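Local structure of acetyltransferase-like, GNAT family (Bacteroides thetaiotaomicron, 3EY5) at residues A[7-12]-A[51-56]; A[110-115]-A[150-155]; A[135-140]-A[170-175]. The protein probably catalyses transfer of an acetyl group to an amine acceptor, as other N-acetyltransferases of the GNAT family do. All blocks are in the same frame, centred on the assembly; numbering follows the deposited sequence.

Interaction 1 of 3, residues A[7-12]-A[51-56]; sequences FQPITT and HNNIIF
An antiparallel pairing of the first strand with strand 50-57 sets F7, Q8 and P9 opposite I55, I54 and N53. Q8 and I54 form the hydrogen-bonded pair: Q8 N to I54 O is 3.0 Å and nearly straight (168°), and I54 N returns a bond of 3.1 Å to Q8 O. I10 N adds a bond to N52 O (2.7 Å), carrying the backbone pairing one step past P9. P9 falls in a non-hydrogen-bonded pair, a place where the missing N-H costs no bond to the partner strand, and its ring CG lies 3.6 Å from N53 OD1. In the GNAT fold this strand pair is joined by two helices, here 15-28 and 37-46; the second carries T44, which accepts a hydrogen bond from N52 ND2. F7, I55, P9 and N53 share one face of the sheet. There F7 CG stands anti to the carbonyl carbon (chi1 -51°), F7 CD1 rests against I55 CG1 (3.8 Å), and F101 stacks on the ring. I54 shares the other face with Q8, whose CG covers I54 CG2; an alanine at Q8 would probably open a gap beside that methyl. From beyond the last paired residue, I10 CD1 presses on I54 CG2 at 3.3 Å, tighter than usual contact. Both isoleucines suit the place, their branched methyls lying close to the backbone.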
loop_
_atom_site.group_PDB
_atom_site.type_symbol
_atom_site.label_atom_id
_atom_site.label_comp_id
_atom_site.label_asym_id
_atom_site.label_seq_id
_atom_site.Cartn_x
_atom_site.Cartn_y
_atom_site.Cartn_z
ATOM N N PHE A 7 -10.633 4.277 -9.234
ATOM C CA PHE A 7 -9.729 3.136 -9.194
ATOM C C PHE A 7 -10.199 2.045 -10.126
ATOM O O PHE A 7 -11.388 1.631 -10.095
ATOM C CB PHE A 7 -9.659 2.558 -7.789
ATOM C CG PHE A 7 -9.389 3.578 -6.736
ATOM C CD1 PHE A 7 -8.108 3.819 -6.309
ATOM C CD2 PHE A 7 -10.424 4.312 -6.183
ATOM C CE1 PHE A 7 -7.851 4.773 -5.321
ATOM C CE2 PHE A 7 -10.170 5.268 -5.207
ATOM C CZ PHE A 7 -8.880 5.498 -4.783
ATOM N N GLN A 8 -9.276 1.549 -10.938
ATOM C CA GLN A 8 -9.619 0.446 -11.808
ATOM C C GLN A 8 -8.618 -0.711 -11.804
ATOM O O GLN A 8 -7.430 -0.527 -12.100
ATOM C CB GLN A 8 -10.007 0.930 -13.212
ATOM C CG GLN A 8 -8.916 1.416 -14.132
ATOM C CD GLN A 8 -9.292 1.117 -15.602
ATOM O OE1 GLN A 8 -9.215 -0.029 -16.048
ATOM N NE2 GLN A 8 -9.708 2.148 -16.345
ATOM N N PRO A 9 -9.104 -1.896 -11.400
ATOM C CA PRO A 9 -8.277 -3.095 -11.364
ATOM C C PRO A 9 -7.572 -3.274 -12.702
ATOM O O PRO A 9 -8.108 -2.930 -13.757
ATOM C CB PRO A 9 -9.290 -4.219 -11.131
ATOM C CG PRO A 9 -10.424 -3.551 -10.414
ATOM C CD PRO A 9 -10.477 -2.148 -10.903
ATOM N N ILE A 10 -6.359 -3.781 -12.653
ATOM C CA ILE A 10 -5.585 -3.889 -13.856
ATOM C C ILE A 10 -4.942 -5.250 -13.918
ATOM O O ILE A 10 -4.619 -5.847 -12.893
ATOM C CB ILE A 10 -4.598 -2.685 -13.962
ATOM C CG1 ILE A 10 -4.618 -2.101 -15.346
ATOM C CG2 ILE A 10 -3.187 -2.924 -13.382
ATOM C CD1 ILE A 10 -5.623 -0.986 -15.428
ATOM N N THR A 11 -4.842 -5.774 -15.133
ATOM C CA THR A 11 -4.048 -6.969 -15.383
ATOM C C THR A 11 -2.831 -6.589 -16.246
ATOM O O THR A 11 -2.768 -5.506 -16.815
ATOM C CB THR A 11 -4.895 -8.156 -15.990
ATOM O OG1 THR A 11 -5.939 -7.655 -16.843
ATOM C CG2 THR A 11 -5.532 -8.983 -14.866
ATOM N N THR A 12 -1.855 -7.471 -16.318
ATOM C CA THR A 12 -0.769 -7.278 -17.234
ATOM C C THR A 12 -1.278 -7.372 -18.697
ATOM O O THR A 12 -0.519 -7.101 -19.635
ATOM C CB THR A 12 0.272 -8.368 -17.028
ATOM O OG1 THR A 12 -0.326 -9.642 -17.339
ATOM C CG2 THR A 12 0.764 -8.377 -15.606
ATOM N N HIS A 51 -4.816 -7.233 -5.519
ATOM C CA HIS A 51 -5.440 -6.346 -6.478
ATOM C C HIS A 51 -4.507 -5.202 -6.846
ATOM O O HIS A 51 -4.088 -4.411 -5.984
ATOM C CB HIS A 51 -6.739 -5.772 -5.916
ATOM C CG HIS A 51 -7.749 -6.810 -5.540
ATOM N ND1 HIS A 51 -8.684 -7.294 -6.430
ATOM C CD2 HIS A 51 -7.967 -7.464 -4.374
ATOM C CE1 HIS A 51 -9.443 -8.195 -5.829
ATOM N NE2 HIS A 51 -9.022 -8.322 -4.584
ATOM N N ASN A 52 -4.195 -5.131 -8.134
ATOM C CA ASN A 52 -3.385 -4.054 -8.685
ATOM C C ASN A 52 -4.294 -3.050 -9.399
ATOM O O ASN A 52 -5.047 -3.427 -10.296
ATOM C CB ASN A 52 -2.361 -4.659 -9.662
ATOM C CG ASN A 52 -1.167 -3.758 -9.900
ATOM O OD1 ASN A 52 -1.253 -2.520 -9.760
ATOM N ND2 ASN A 52 -0.017 -4.380 -10.252
ATOM N N ASN A 53 -4.255 -1.786 -8.985
ATOM C CA ASN A 53 -5.174 -0.797 -9.522
ATOM C C ASN A 53 -4.505 0.469 -9.978
ATOM O O ASN A 53 -3.615 0.985 -9.296
ATOM C CB ASN A 53 -6.255 -0.399 -8.502
ATOM C CG ASN A 53 -6.918 -1.585 -7.850
ATOM O OD1 ASN A 53 -8.046 -1.949 -8.200
ATOM N ND2 ASN A 53 -6.236 -2.179 -6.846
ATOM N N ILE A 54 -4.964 0.984 -11.122
ATOM C CA ILE A 54 -4.521 2.289 -11.608
ATOM C C ILE A 54 -5.516 3.319 -11.076
ATOM O O ILE A 54 -6.727 3.045 -10.899
ATOM C CB ILE A 54 -4.303 2.324 -13.163
ATOM C CG1 ILE A 54 -3.909 3.720 -13.621
ATOM C CG2 ILE A 54 -5.560 1.899 -13.896
ATOM C CD1 ILE A 54 -3.371 3.769 -15.043
ATOM N N ILE A 55 -4.996 4.482 -10.751
ATOM C CA ILE A 55 -5.818 5.532 -10.221
ATOM C C ILE A 55 -5.995 6.566 -11.343
ATOM O O ILE A 55 -5.011 7.016 -11.939
ATOM C CB ILE A 55 -5.176 6.172 -8.979
ATOM C CG1 ILE A 55 -4.948 5.120 -7.863
ATOM C CG2 ILE A 55 -6.034 7.280 -8.474
ATOM C CD1 ILE A 55 -4.034 5.619 -6.833
ATOM N N PHE A 56 -7.242 6.912 -11.638
ATOM C CA PHE A 56 -7.529 7.912 -12.648
ATOM C C PHE A 56 -8.054 9.199 -12.075
ATOM O O PHE A 56 -8.749 9.199 -11.070
ATOM C CB PHE A 56 -8.564 7.382 -13.625
ATOM C CG PHE A 56 -8.051 6.318 -14.530
ATOM C CD1 PHE A 56 -8.107 4.983 -14.154
ATOM C CD2 PHE A 56 -7.532 6.646 -15.774
ATOM C CE1 PHE A 56 -7.632 3.993 -15.013
ATOM C CE2 PHE A 56 -7.063 5.659 -16.633
ATOM C CZ PHE A 56 -7.112 4.332 -16.247
#

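Interaction 2 of 3, residues A[110-115]-A[150-155]; sequences VERPVE and PMYLMV
V110 N donates to Y152 O at 2.8 Å in a nearly straight bond (171°), and Y152 N answers with an equally short bond to V110 O. This reciprocal pair is the last rung between the two segments; beyond it the chain at 110-115 turns away from the sheet. R112 then crosses back over the strand. Its CG, anti to the carbonyl carbon (chi1 -62°), sits over the centre of the Y152 ring, 3.7 Å from the centroid, a CH-pi contact. From there the chain runs extended to NE, which donates to M151 O (2.9 Å). The donor stands above the carbonyl plane of M151, yet M151 O lies close to the guanidinium plane. That flat group is layered between P150 CB on one face and Y152 CE1 on the other, its plane only 9° from that of the tyrosine ring. Arginine suits the place because its methylenes pack on an aromatic face while its N-H groups still serve polar partners: NH2 forms a salt bridge with D136 and a hydrogen bond with Y137 O. P113 continues the cover of Y152, P113 CD being 3.6 Å from Y152 CE2. E111 OE1 and P150 O are joined through a water, while selenomethionine M151 lays its SE beside the E111 carboxylate. On the face that V110 shares with Y152, V110 CG2 meets CG of selenomethionine M154 (3.8 Å). V110 and M154 pack against helix 116-127, touching I122 and Y125 respectively. The late strand 149-156 is inserted between the earlier strands 106-110 and 131-134, as in other GNAT proteins, and pairs with strand 136-139 as well.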
loop_
_atom_site.group_PDB
_atom_site.type_symbol
_atom_site.label_atom_id
_atom_site.label_comp_id
_atom_site.label_asym_id
_atom_site.label_seq_id
_atom_site.Cartn_x
_atom_site.Cartn_y
_atom_site.Cartn_z
ATOM N N VAL A 110 3.745 2.380 7.694
ATOM C CA VAL A 110 4.516 3.607 7.556
ATOM C C VAL A 110 5.856 3.443 8.260
ATOM O O VAL A 110 6.006 2.642 9.177
ATOM C CB VAL A 110 3.817 4.868 8.118
ATOM C CG1 VAL A 110 2.574 5.171 7.345
ATOM C CG2 VAL A 110 3.522 4.724 9.582
ATOM N N GLU A 111 6.821 4.201 7.789
ATOM C CA GLU A 111 8.079 4.385 8.490
ATOM C C GLU A 111 7.916 4.954 9.904
ATOM O O GLU A 111 6.984 5.744 10.163
ATOM C CB GLU A 111 8.958 5.299 7.661
ATOM C CG GLU A 111 9.790 4.506 6.694
ATOM C CD GLU A 111 10.941 3.850 7.441
ATOM O OE1 GLU A 111 11.702 3.074 6.816
ATOM O OE2 GLU A 111 11.078 4.124 8.669
ATOM N N ARG A 112 8.788 4.540 10.821
ATOM C CA ARG A 112 8.701 5.059 12.188
ATOM C C ARG A 112 9.234 6.504 12.213
ATOM O O ARG A 112 10.118 6.844 11.417
ATOM C CB ARG A 112 9.392 4.135 13.213
ATOM C CG ARG A 112 8.764 2.795 13.258
ATOM C CD ARG A 112 9.299 2.034 14.449
ATOM N NE ARG A 112 8.886 0.647 14.400
ATOM C CZ ARG A 112 9.361 -0.277 15.224
ATOM N NH1 ARG A 112 10.245 0.071 16.135
ATOM N NH2 ARG A 112 8.968 -1.536 15.115
ATOM N N PRO A 113 8.652 7.369 13.088
ATOM C CA PRO A 113 8.933 8.797 12.973
ATOM C C PRO A 113 10.332 9.154 13.448
ATOM O O PRO A 113 10.505 9.857 14.439
ATOM C CB PRO A 113 7.885 9.441 13.874
ATOM C CG PRO A 113 7.513 8.418 14.823
ATOM C CD PRO A 113 7.583 7.123 14.071
ATOM N N VAL A 114 11.326 8.708 12.717
ATOM C CA VAL A 114 12.675 9.099 13.026
ATOM C C VAL A 114 13.040 10.359 12.242
ATOM O O VAL A 114 13.443 11.349 12.830
ATOM C CB VAL A 114 13.636 7.966 12.757
ATOM C CG1 VAL A 114 15.066 8.489 12.677
ATOM C CG2 VAL A 114 13.484 6.891 13.871
ATOM N N GLU A 115 12.855 10.325 10.928
ATOM C CA GLU A 115 13.163 11.499 10.118
ATOM C C GLU A 115 11.946 12.411 9.943
ATOM O O GLU A 115 10.789 12.000 10.173
ATOM C CB GLU A 115 13.743 11.080 8.764
ATOM C CG GLU A 115 14.934 10.117 8.857
ATOM C CD GLU A 115 16.212 10.787 9.303
ATOM O OE1 GLU A 115 16.372 11.037 10.516
ATOM O OE2 GLU A 115 17.072 11.046 8.434
ATOM N N PRO A 150 11.840 -1.870 10.492
ATOM C CA PRO A 150 10.977 -1.378 11.568
ATOM C C PRO A 150 9.921 -0.439 10.958
ATOM O O PRO A 150 10.264 0.343 10.095
ATOM C CB PRO A 150 11.939 -0.606 12.481
ATOM C CG PRO A 150 13.332 -0.830 11.920
ATOM C CD PRO A 150 13.179 -1.259 10.496
HETATM N N MSE A 151 8.652 -0.582 11.326
HETATM C CA MSE A 151 7.586 0.232 10.740
HETATM C C MSE A 151 6.520 0.317 11.754
HETATM O O MSE A 151 6.612 -0.305 12.799
HETATM C CB MSE A 151 6.976 -0.439 9.520
HETATM C CG MSE A 151 8.011 -0.833 8.544
HETATM SE SE MSE A 151 8.414 0.609 7.299
HETATM C CE MSE A 151 7.700 -0.605 5.987
ATOM N N TYR A 152 5.483 1.075 11.449
ATOM C CA TYR A 152 4.275 1.068 12.273
ATOM C C TYR A 152 3.157 0.759 11.329
ATOM O O TYR A 152 3.205 1.106 10.141
ATOM C CB TYR A 152 4.016 2.435 12.922
ATOM C CG TYR A 152 4.868 2.722 14.137
ATOM C CD1 TYR A 152 5.285 1.669 14.996
ATOM C CD2 TYR A 152 5.222 4.030 14.469
ATOM C CE1 TYR A 152 6.058 1.932 16.138
ATOM C CE2 TYR A 152 5.984 4.305 15.600
ATOM C CZ TYR A 152 6.402 3.262 16.419
ATOM O OH TYR A 152 7.169 3.538 17.521
ATOM N N LEU A 153 2.116 0.163 11.862
ATOM C CA LEU A 153 0.880 0.009 11.082
ATOM C C LEU A 153 -0.013 1.200 11.390
ATOM O O LEU A 153 0.037 1.774 12.479
ATOM C CB LEU A 153 0.143 -1.271 11.441
ATOM C CG LEU A 153 0.828 -2.618 11.215
ATOM C CD1 LEU A 153 -0.150 -3.697 11.767
ATOM C CD2 LEU A 153 1.154 -2.849 9.698
HETATM N N MSE A 154 -0.834 1.549 10.419
HETATM C CA MSE A 154 -1.793 2.622 10.591
HETATM C C MSE A 154 -3.076 2.101 10.026
HETATM O O MSE A 154 -3.067 1.449 8.980
HETATM C CB MSE A 154 -1.334 3.863 9.845
HETATM C CG MSE A 154 -0.151 4.526 10.499
HETATM SE SE MSE A 154 -0.014 6.319 9.885
HETATM C CE MSE A 154 -1.541 7.006 10.898
ATOM N N VAL A 155 -4.167 2.359 10.752
ATOM C CA VAL A 155 -5.439 1.723 10.449
ATOM C C VAL A 155 -6.575 2.722 10.284
ATOM O O VAL A 155 -6.714 3.668 11.056
ATOM C CB VAL A 155 -5.779 0.648 11.532
ATOM C CG1 VAL A 155 -7.032 -0.137 11.155
ATOM C CG2 VAL A 155 -4.601 -0.299 11.660
HETATM O O HOH W 1 12.336 0.950 7.914
#

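Interaction 3 of 3, residues A[135-140]-A[170-175]; sequences KDYYQP and HKLHTI
H173 reaches from helix 161-176 to P140, Y137 and Y138. At CB its first torsion sets CG anti to the carbonyl carbon (chi1 -76°), and H173 CG comes within 3.8 Å of P140 CG. The same proline atom lies over the centre of the imidazole, 3.7 Å from the centroid, in a CH-pi contact. Along one side of the ring, CD2 is the atom closest to the proline, with P140 CG at 3.6 Å; along the other, CE1 passes near Y138 O. At the tip, H173 NE2 donates to Y138 O at 2.9 Å, a weak bond because it is well bent (128°), and touches Y137 CE1 at 3.4 Å. The geometry joins a C-terminal helix to strand 136-139 of the GNAT sheet, the two running almost parallel; the axes of the two short segments approach to 9.9 Å, and the H173 and Y137 side chains fill the space between. Histidine suits this task, having a flat face for the proline and an N-H for a backbone carbonyl. Proline in turn presents a rigid ring of CH groups and also packs on Y177. The Y137 ring meets that of H173 obliquely, the planes 51° apart. Y137 CG stands anti to its backbone N, and the end of the side chain comes near the helix, Y137 OH lying 3.6 Å from L172 CD1. This hydroxyl is also hydrogen-bonded to E109, so a tyrosine can offer carbon surface to L172 and H173 while its buried polar end is satisfied from strand 106-110.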
loop_
_atom_site.group_PDB
_atom_site.type_symbol
_atom_site.label_atom_id
_atom_site.label_comp_id
_atom_site.label_asym_id
_atom_site.label_seq_id
_atom_site.Cartn_x
_atom_site.Cartn_y
_atom_site.Cartn_z
ATOM N N LYS A 135 2.726 -0.460 17.816
ATOM C CA LYS A 135 3.121 -1.805 18.135
ATOM C C LYS A 135 4.479 -1.968 17.490
ATOM O O LYS A 135 4.783 -1.297 16.522
ATOM C CB LYS A 135 2.079 -2.787 17.577
ATOM C CG LYS A 135 0.704 -2.599 18.219
ATOM C CD LYS A 135 0.655 -3.362 19.531
ATOM C CE LYS A 135 -0.390 -2.852 20.499
ATOM N NZ LYS A 135 -0.479 -3.880 21.627
ATOM N N ASP A 136 5.300 -2.852 18.025
ATOM C CA ASP A 136 6.638 -3.028 17.497
ATOM C C ASP A 136 6.594 -3.885 16.199
ATOM O O ASP A 136 7.065 -5.025 16.175
ATOM C CB ASP A 136 7.530 -3.688 18.559
ATOM C CG ASP A 136 9.008 -3.717 18.153
ATOM O OD1 ASP A 136 9.430 -2.844 17.341
ATOM O OD2 ASP A 136 9.754 -4.613 18.644
ATOM N N TYR A 137 6.036 -3.323 15.131
ATOM C CA TYR A 137 5.911 -4.010 13.856
ATOM C C TYR A 137 7.234 -3.965 13.015
ATOM O O TYR A 137 7.977 -2.965 13.050
ATOM C CB TYR A 137 4.770 -3.375 13.063
ATOM C CG TYR A 137 4.569 -4.066 11.727
ATOM C CD1 TYR A 137 4.033 -5.344 11.666
ATOM C CD2 TYR A 137 4.911 -3.444 10.542
ATOM C CE1 TYR A 137 3.842 -6.017 10.438
ATOM C CE2 TYR A 137 4.738 -4.095 9.309
ATOM C CZ TYR A 137 4.224 -5.399 9.269
ATOM O OH TYR A 137 4.031 -6.063 8.046
ATOM N N TYR A 138 7.480 -5.038 12.259
ATOM C CA TYR A 138 8.573 -5.139 11.278
ATOM C C TYR A 138 8.058 -5.660 9.951
ATOM O O TYR A 138 7.327 -6.654 9.921
ATOM C CB TYR A 138 9.676 -6.094 11.785
ATOM C CG TYR A 138 10.531 -5.448 12.867
ATOM C CD1 TYR A 138 10.141 -5.491 14.199
ATOM C CD2 TYR A 138 11.704 -4.752 12.538
ATOM C CE1 TYR A 138 10.888 -4.861 15.182
ATOM C CE2 TYR A 138 12.467 -4.138 13.511
ATOM C CZ TYR A 138 12.045 -4.193 14.824
ATOM O OH TYR A 138 12.787 -3.602 15.803
ATOM N N GLN A 139 8.421 -4.997 8.856
ATOM C CA GLN A 139 8.174 -5.548 7.535
ATOM C C GLN A 139 9.274 -6.562 7.181
ATOM O O GLN A 139 10.448 -6.187 7.071
ATOM C CB GLN A 139 8.156 -4.432 6.492
ATOM C CG GLN A 139 7.770 -4.930 5.096
ATOM C CD GLN A 139 8.074 -3.902 4.033
ATOM O OE1 GLN A 139 8.902 -4.135 3.151
ATOM N NE2 GLN A 139 7.441 -2.748 4.127
ATOM N N PRO A 140 8.888 -7.854 6.976
ATOM C CA PRO A 140 9.809 -8.883 6.493
ATOM C C PRO A 140 10.368 -8.417 5.156
ATOM O O PRO A 140 9.707 -7.664 4.472
ATOM C CB PRO A 140 8.899 -10.123 6.266
ATOM C CG PRO A 140 7.669 -9.863 7.079
ATOM C CD PRO A 140 7.492 -8.329 6.981
ATOM N N HIS A 170 0.261 -11.434 11.805
ATOM C CA HIS A 170 0.430 -12.792 11.364
ATOM C C HIS A 170 -0.048 -12.956 9.900
ATOM O O HIS A 170 0.681 -13.477 9.067
ATOM C CB HIS A 170 -0.238 -13.802 12.341
ATOM C CG HIS A 170 -0.065 -15.229 11.915
ATOM N ND1 HIS A 170 1.128 -15.911 12.065
ATOM C CD2 HIS A 170 -0.907 -16.085 11.287
ATOM C CE1 HIS A 170 1.004 -17.132 11.574
ATOM N NE2 HIS A 170 -0.220 -17.265 11.093
ATOM N N LYS A 171 -1.251 -12.496 9.593
ATOM C CA LYS A 171 -1.754 -12.474 8.213
ATOM C C LYS A 171 -0.819 -11.799 7.197
ATOM O O LYS A 171 -0.615 -12.323 6.103
ATOM C CB LYS A 171 -3.140 -11.789 8.151
ATOM C CG LYS A 171 -4.212 -12.499 8.967
ATOM C CD LYS A 171 -5.610 -11.888 8.750
ATOM C CE LYS A 171 -6.651 -12.383 9.783
ATOM N NZ LYS A 171 -6.735 -11.535 11.048
ATOM N N LEU A 172 -0.272 -10.636 7.565
ATOM C CA LEU A 172 0.666 -9.901 6.720
ATOM C C LEU A 172 1.965 -10.670 6.455
ATOM O O LEU A 172 2.411 -10.790 5.288
ATOM C CB LEU A 172 1.025 -8.530 7.353
ATOM C CG LEU A 172 -0.138 -7.551 7.610
ATOM C CD1 LEU A 172 0.392 -6.201 8.105
ATOM C CD2 LEU A 172 -0.980 -7.349 6.383
ATOM N N HIS A 173 2.592 -11.153 7.533
ATOM C CA HIS A 173 3.878 -11.825 7.406
ATOM C C HIS A 173 3.794 -13.098 6.565
ATOM O O HIS A 173 4.688 -13.409 5.794
ATOM C CB HIS A 173 4.431 -12.145 8.780
ATOM C CG HIS A 173 4.985 -10.948 9.472
ATOM N ND1 HIS A 173 5.913 -11.037 10.483
ATOM C CD2 HIS A 173 4.775 -9.623 9.263
ATOM C CE1 HIS A 173 6.236 -9.819 10.894
ATOM N NE2 HIS A 173 5.564 -8.941 10.163
ATOM N N THR A 174 2.720 -13.836 6.715
ATOM C CA THR A 174 2.688 -15.125 6.048
ATOM C C THR A 174 2.218 -14.960 4.606
ATOM O O THR A 174 2.868 -15.485 3.698
ATOM C CB THR A 174 1.863 -16.144 6.816
ATOM O OG1 THR A 174 0.598 -15.571 7.134
ATOM C CG2 THR A 174 2.537 -16.496 8.140
ATOM N N ILE A 175 1.148 -14.187 4.391
ATOM C CA ILE A 175 0.519 -14.087 3.073
ATOM C C ILE A 175 1.174 -13.087 2.150
ATOM O O ILE A 175 1.347 -13.352 0.961
ATOM C CB ILE A 175 -0.977 -13.784 3.176
ATOM C CG1 ILE A 175 -1.645 -14.931 3.940
ATOM C CG2 ILE A 175 -1.590 -13.687 1.752
ATOM C CD1 ILE A 175 -2.714 -14.515 4.895
#

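How the interactions relate
All three contacts reach the same mixed sheet. Interaction 1 joins its first strand, 6-9, to strand 50-57 and closes before the others open; interactions 2 and 3 interleave along the chain. The centre of interaction 1 lies about 26 Å from that of interaction 2 and about 25 Å from that of interaction 3, on the far side of the chain's centre. Interactions 2 and 3 are neighbours, their centres about 13 Å apart, because strands 149-156 and 136-139 pair, and the R112 side chain bridges from one to the other. Together they tie the C-terminal helix and the loop after strand 106-110 to one end of the sheet, while interaction 1 joins the first two strands at the other end.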